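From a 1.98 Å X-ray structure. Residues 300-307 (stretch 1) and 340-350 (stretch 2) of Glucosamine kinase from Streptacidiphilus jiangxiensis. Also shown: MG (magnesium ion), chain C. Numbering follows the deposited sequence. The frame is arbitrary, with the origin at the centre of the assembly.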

ATOM      1  N   ASP A 300      -0.732   3.030  -3.864  1.00 27.86           N
ATOM      2  CA  ASP A 300      -0.797   1.700  -4.474  1.00 27.45           C
ATOM      3  C   ASP A 300      -2.240   1.227  -4.349  1.00 26.27           C
ATOM      4  O   ASP A 300      -2.531   0.155  -3.809  1.00 24.44           O
ATOM      5  CB  ASP A 300       0.196   0.747  -3.813  1.00 30.77           C
ATOM      6  CG  ASP A 300       0.257  -0.609  -4.501  1.00 32.23           C
ATOM      7  OD1 ASP A 300      -0.004  -0.677  -5.712  1.00 32.38           O
ATOM      8  OD2 ASP A 300       0.558  -1.602  -3.805  1.00 32.95           O
ATOM      9  N   PHE A 301      -3.162   2.060  -4.828  1.00 28.04           N
ATOM     10  CA  PHE A 301      -4.575   2.001  -4.459  1.00 26.15           C
ATOM     11  C   PHE A 301      -5.337   1.231  -5.519  1.00 26.37           C
ATOM     12  O   PHE A 301      -5.320   1.608  -6.699  1.00 24.40           O
ATOM     13  CB  PHE A 301      -5.106   3.429  -4.297  1.00 27.35           C
ATOM     14  CG  PHE A 301      -6.395   3.532  -3.537  1.00 28.00           C
ATOM     15  CD1 PHE A 301      -6.513   3.023  -2.255  1.00 25.50           C
ATOM     16  CD2 PHE A 301      -7.475   4.181  -4.090  1.00 28.48           C
ATOM     17  CE1 PHE A 301      -7.695   3.135  -1.564  1.00 26.29           C
ATOM     18  CE2 PHE A 301      -8.666   4.287  -3.390  1.00 28.29           C
ATOM     19  CZ  PHE A 301      -8.764   3.767  -2.120  1.00 25.86           C
ATOM     20  N   HIS A 302      -6.010   0.162  -5.099  1.00 24.22           N
ATOM     21  CA  HIS A 302      -6.803  -0.678  -5.994  1.00 24.42           C
ATOM     22  C   HIS A 302      -7.675  -1.564  -5.117  1.00 25.52           C
ATOM     23  O   HIS A 302      -7.542  -1.573  -3.885  1.00 23.55           O
ATOM     24  CB  HIS A 302      -5.906  -1.494  -6.933  1.00 24.24           C
ATOM     25  CG  HIS A 302      -4.927  -2.375  -6.228  1.00 24.52           C
ATOM     26  ND1 HIS A 302      -5.275  -3.588  -5.692  1.00 27.28           N
ATOM     27  CD2 HIS A 302      -3.600  -2.223  -5.982  1.00 26.63           C
ATOM     28  CE1 HIS A 302      -4.208  -4.151  -5.141  1.00 27.68           C
ATOM     29  NE2 HIS A 302      -3.178  -3.338  -5.300  1.00 25.04           N
ATOM     30  N   VAL A 303      -8.572  -2.321  -5.758  1.00 26.56           N
ATOM     31  CA  VAL A 303      -9.587  -3.041  -4.980  1.00 25.41           C
ATOM     32  C   VAL A 303      -8.952  -4.088  -4.091  1.00 27.41           C
ATOM     33  O   VAL A 303      -9.541  -4.497  -3.093  1.00 25.98           O
ATOM     34  CB  VAL A 303     -10.654  -3.700  -5.889  1.00 32.76           C
ATOM     35  CG1 VAL A 303     -11.330  -2.671  -6.748  1.00 35.68           C
ATOM     36  CG2 VAL A 303     -10.032  -4.827  -6.718  1.00 33.75           C
ATOM     37  N   GLY A 304      -7.767  -4.584  -4.455  1.00 28.95           N
ATOM     38  CA  GLY A 304      -7.075  -5.546  -3.606  1.00 29.93           C
ATOM     39  C   GLY A 304      -6.616  -4.986  -2.281  1.00 26.35           C
ATOM     40  O   GLY A 304      -6.215  -5.768  -1.417  1.00 28.25           O
ATOM     41  N   GLN A 305      -6.628  -3.662  -2.116  1.00 24.76           N
ATOM     42  CA  GLN A 305      -6.225  -3.025  -0.872  1.00 23.30           C
ATOM     43  C   GLN A 305      -7.430  -2.713   0.010  1.00 24.21           C
ATOM     44  O   GLN A 305      -7.278  -2.052   1.039  1.00 24.72           O
ATOM     45  CB  GLN A 305      -5.464  -1.730  -1.139  1.00 22.03           C
ATOM     46  CG  GLN A 305      -4.359  -1.819  -2.195  1.00 24.13           C
ATOM     47  CD  GLN A 305      -3.171  -2.632  -1.738  1.00 26.86           C
ATOM     48  OE1 GLN A 305      -3.305  -3.592  -0.964  1.00 31.18           O
ATOM     49  NE2 GLN A 305      -1.975  -2.243  -2.208  1.00 26.51           N
ATOM     50  N   ILE A 306      -8.627  -3.134  -0.394  1.00 24.35           N
ATOM     51  CA  ILE A 306      -9.852  -2.844   0.358  1.00 23.71           C
ATOM     52  C   ILE A 306     -10.411  -4.149   0.895  1.00 25.06           C
ATOM     53  O   ILE A 306     -10.825  -5.027   0.121  1.00 28.27           O
ATOM     54  CB  ILE A 306     -10.904  -2.118  -0.500  1.00 24.08           C
ATOM     55  CG1 ILE A 306     -10.301  -0.887  -1.196  1.00 25.54           C
ATOM     56  CG2 ILE A 306     -12.093  -1.720   0.387  1.00 28.18           C
ATOM     57  CD1 ILE A 306      -9.906   0.250  -0.266  1.00 26.42           C
ATOM     58  N   LEU A 307     -10.452  -4.265   2.218  1.00 22.85           N
ATOM     59  CA  LEU A 307     -11.123  -5.366   2.881  1.00 26.54           C
ATOM     60  C   LEU A 307     -12.592  -5.015   3.104  1.00 28.33           C
ATOM     61  O   LEU A 307     -12.921  -3.863   3.392  1.00 31.56           O
ATOM     62  CB  LEU A 307     -10.452  -5.663   4.212  1.00 29.66           C
ATOM     63  CG  LEU A 307      -8.935  -5.861   4.126  1.00 30.36           C
ATOM     64  CD1 LEU A 307      -8.345  -6.020   5.523  1.00 32.53           C
ATOM     65  CD2 LEU A 307      -8.582  -7.045   3.260  1.00 30.19           C
ATOM     66  N   VAL A 340      -7.419   7.211 -10.117  1.00 29.03           N
ATOM     67  CA  VAL A 340      -7.320   6.403 -11.323  1.00 28.00           C
ATOM     68  C   VAL A 340      -6.931   4.977 -10.985  1.00 24.37           C
ATOM     69  O   VAL A 340      -7.314   4.040 -11.692  1.00 27.36           O
ATOM     70  CB  VAL A 340      -6.333   7.014 -12.340  1.00 29.48           C
ATOM     71  CG1 VAL A 340      -6.800   8.397 -12.772  1.00 29.68           C
ATOM     72  CG2 VAL A 340      -4.912   7.040 -11.793  1.00 32.03           C
ATOM     73  N   GLY A 341      -6.145   4.782  -9.937  1.00 26.69           N
ATOM     74  CA  GLY A 341      -5.833   3.419  -9.496  1.00 26.69           C
ATOM     75  C   GLY A 341      -7.093   2.626  -9.175  1.00 27.30           C
ATOM     76  O   GLY A 341      -7.243   1.479  -9.596  1.00 24.42           O
ATOM     77  N   MET A 342      -8.034   3.240  -8.468  1.00 27.18           N
ATOM     78  CA  MET A 342      -9.251   2.527  -8.089  1.00 28.11           C
ATOM     79  C   MET A 342     -10.212   2.388  -9.263  1.00 26.03           C
ATOM     80  O   MET A 342     -10.783   1.314  -9.461  1.00 27.07           O
ATOM     81  CB  MET A 342      -9.937   3.220  -6.906  1.00 27.19           C
ATOM     82  CG  MET A 342     -11.082   2.423  -6.309  1.00 30.13           C
ATOM     83  SD  MET A 342     -10.589   0.763  -5.770  1.00 29.80           S
ATOM     84  CE  MET A 342      -9.595   1.146  -4.329  1.00 25.79           C
ATOM     85  N   THR A 343     -10.380   3.434 -10.081  1.00 28.04           N
ATOM     86  CA  THR A 343     -11.307   3.317 -11.206  1.00 30.42           C
ATOM     87  C   THR A 343     -10.772   2.329 -12.240  1.00 27.76           C
ATOM     88  O   THR A 343     -11.545   1.568 -12.827  1.00 28.10           O
ATOM     89  CB  THR A 343     -11.576   4.673 -11.873  1.00 30.97           C
ATOM     90  OG1 THR A 343     -10.346   5.244 -12.333  1.00 29.82           O
ATOM     91  CG2 THR A 343     -12.250   5.631 -10.903  1.00 34.65           C
ATOM     92  N   ALA A 344      -9.458   2.350 -12.500  1.00 27.34           N
ATOM     93  CA  ALA A 344      -8.863   1.317 -13.340  1.00 25.39           C
ATOM     94  C   ALA A 344      -9.123  -0.075 -12.749  1.00 27.27           C
ATOM     95  O   ALA A 344      -9.519  -1.006 -13.461  1.00 26.20           O
ATOM     96  CB  ALA A 344      -7.359   1.547 -13.478  1.00 24.95           C
ATOM     97  N   SER A 345      -8.883  -0.233 -11.443  1.00 25.69           N
ATOM     98  CA  SER A 345      -9.095  -1.517 -10.785  1.00 27.23           C
ATOM     99  C   SER A 345     -10.541  -2.004 -10.946  1.00 26.18           C
ATOM    100  O   SER A 345     -10.779  -3.187 -11.207  1.00 25.67           O
ATOM    101  CB  SER A 345      -8.733  -1.397  -9.305  1.00 32.69           C
ATOM    102  OG  SER A 345      -8.678  -2.660  -8.683  1.00 39.03           O
ATOM    103  N   LEU A 346     -11.511  -1.101 -10.813  1.00 26.73           N
ATOM    104  CA  LEU A 346     -12.914  -1.477 -10.985  1.00 28.94           C
ATOM    105  C   LEU A 346     -13.188  -1.936 -12.409  1.00 29.55           C
ATOM    106  O   LEU A 346     -13.891  -2.930 -12.631  1.00 28.63           O
ATOM    107  CB  LEU A 346     -13.824  -0.309 -10.627  1.00 30.91           C
ATOM    108  CG  LEU A 346     -13.840   0.047  -9.128  1.00 32.02           C
ATOM    109  CD1 LEU A 346     -14.574   1.333  -8.877  1.00 31.85           C
ATOM    110  CD2 LEU A 346     -14.449  -1.080  -8.315  1.00 30.28           C
ATOM    111  N   ASP A 347     -12.658  -1.209 -13.394  1.00 29.98           N
ATOM    112  CA  ASP A 347     -12.734  -1.669 -14.778  1.00 29.76           C
ATOM    113  C   ASP A 347     -12.170  -3.084 -14.905  1.00 25.20           C
ATOM    114  O   ASP A 347     -12.792  -3.970 -15.508  1.00 24.84           O
ATOM    115  CB  ASP A 347     -11.973  -0.681 -15.666  1.00 28.65           C
ATOM    116  CG  ASP A 347     -12.124  -0.967 -17.134  1.00 30.38           C
ATOM    117  OD1 ASP A 347     -11.902  -2.111 -17.556  1.00 35.98           O
ATOM    118  OD2 ASP A 347     -12.455  -0.037 -17.876  1.00 35.37           O
ATOM    119  N   HIS A 348     -10.997  -3.312 -14.328  1.00 22.78           N
ATOM    120  CA  HIS A 348     -10.326  -4.611 -14.457  1.00 27.06           C
ATOM    121  C   HIS A 348     -11.125  -5.744 -13.797  1.00 27.96           C
ATOM    122  O   HIS A 348     -11.110  -6.884 -14.294  1.00 23.03           O
ATOM    123  CB  HIS A 348      -8.933  -4.522 -13.870  1.00 26.87           C
ATOM    124  CG  HIS A 348      -8.086  -3.473 -14.519  1.00 25.79           C
ATOM    125  ND1 HIS A 348      -6.915  -3.003 -13.966  1.00 28.53           N
ATOM    126  CD2 HIS A 348      -8.264  -2.777 -15.664  1.00 27.14           C
ATOM    127  CE1 HIS A 348      -6.400  -2.074 -14.755  1.00 24.59           C
ATOM    128  NE2 HIS A 348      -7.190  -1.930 -15.802  1.00 28.23           N
ATOM    129  N   VAL A 349     -11.787  -5.452 -12.678  1.00 27.19           N
ATOM    130  CA  VAL A 349     -12.675  -6.424 -12.052  1.00 27.41           C
ATOM    131  C   VAL A 349     -13.713  -6.902 -13.048  1.00 24.62           C
ATOM    132  O   VAL A 349     -13.969  -8.099 -13.170  1.00 26.30           O
ATOM    133  CB  VAL A 349     -13.343  -5.821 -10.800  1.00 27.11           C
ATOM    134  CG1 VAL A 349     -14.488  -6.713 -10.313  1.00 29.86           C
ATOM    135  CG2 VAL A 349     -12.320  -5.660  -9.692  1.00 29.66           C
ATOM    136  N   GLY A 350     -14.318  -5.969 -13.770  1.00 26.59           N
ATOM    137  CA  GLY A 350     -15.286  -6.330 -14.777  1.00 27.00           C
ATOM    138  C   GLY A 350     -14.681  -7.171 -15.877  1.00 27.13           C
ATOM    139  O   GLY A 350     -15.296  -8.135 -16.337  1.00 27.01           O
TER
HETATM  140 MG    MG C 501      -1.899  -5.102  -0.681  1.00 37.98          MG
HETATM  141  O   HOH W   1      -3.460  -6.435  -1.501  1.00 44.11           O
HETATM  142  O   HOH W   2      -2.863  -5.572   1.058  1.00 40.28           O
HETATM  143  O   HOH W   3      -0.964  -6.986  -0.145  1.00 38.41           O

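Stretch 2 is a run of helix in which, from Ala344 N onward, each amide bonds to the carbonyl four residues back, and it lies against a loop and a short 3-10 segment of stretch 1. The contact is small, burying 356 Å² in total, and it is mostly apolar, with a single hydrogen bond crossing it.

Val340, at the start of the walk, directs its CA-to-CB bond away from the other stretch and takes no part. Gly341 makes the first contact, and here the absence of a side chain matters. The carbonyl of Phe301 comes right up to the helix backbone, with Phe301 O 3.2 Å from Gly341 C and 3.4 Å from Gly341 CA, the latter a CA-H...O contact. A CB built on Gly341 would point toward stretch 1 and lie 2.5 Å from Phe301 O, a clash, so glycine allows the two backbones to approach this closely.

Met342 has the largest covered area of any residue in the contact. Its CA-to-CB bond points sideways, but the chain then bends through chi1 t, chi2 p and chi3 p, bringing its end back to the loop. The terminal methyl sits over one face of the Phe301 ring: Met342 CE is 3.4 Å from Phe301 CE2, and it lies 17° off the ring normal, a CH-pi arrangement in which a weakly polarised methyl meets the electron-rich face. The same methyl reaches the loop backbone, with Met342 CE 3.4 Å from His302 C, and touches the strand beyond, with Met342 CE 3.8 Å from Ile306 CG1. The sulfur packs against a valine methyl, Met342 SD to Val303 CG1 being 3.6 Å. A long, flexible, unbranched side chain suits a position that touches several residues at once.

Thr343 turns its CA-to-CB bond away, and Ala344 is out of reach. One turn after Gly341, Ser345 again faces stretch 1, and it supplies the polar link. Val303 N donates to Ser345 OG at 2.9 Å with a nearly straight N-H...O angle of 174°. This satisfies a buried amide at the start of the 3-10 segment, whereas Gln305 N, in the segment, and Ile306 N, just beyond it, bond to His302 O and Val303 O. Ser345 OG also lies 3.5 Å from His302 CB and 3.2 Å from Val303 CG2.

Leu346 and Val349 add to the apolar contacts of Val303, whose own CA-to-CB bond points toward the helix. The Leu346 CA-to-CB bond points sideways, but the end of its longer side chain comes nearer, and Leu346 CD2 meets Val303 CG1 at 3.8 Å. Val349 already points its CA-to-CB bond toward stretch 1, so its short branched side chain reaches Val303: Val349 CG2 lies against the fork, nearer to Val303 CG2, at 3.8 Å, than to Val303 CG1, at 4.3 Å. Between these two residues, Asp347 and His348 are out of reach, as is Gly350 at the end.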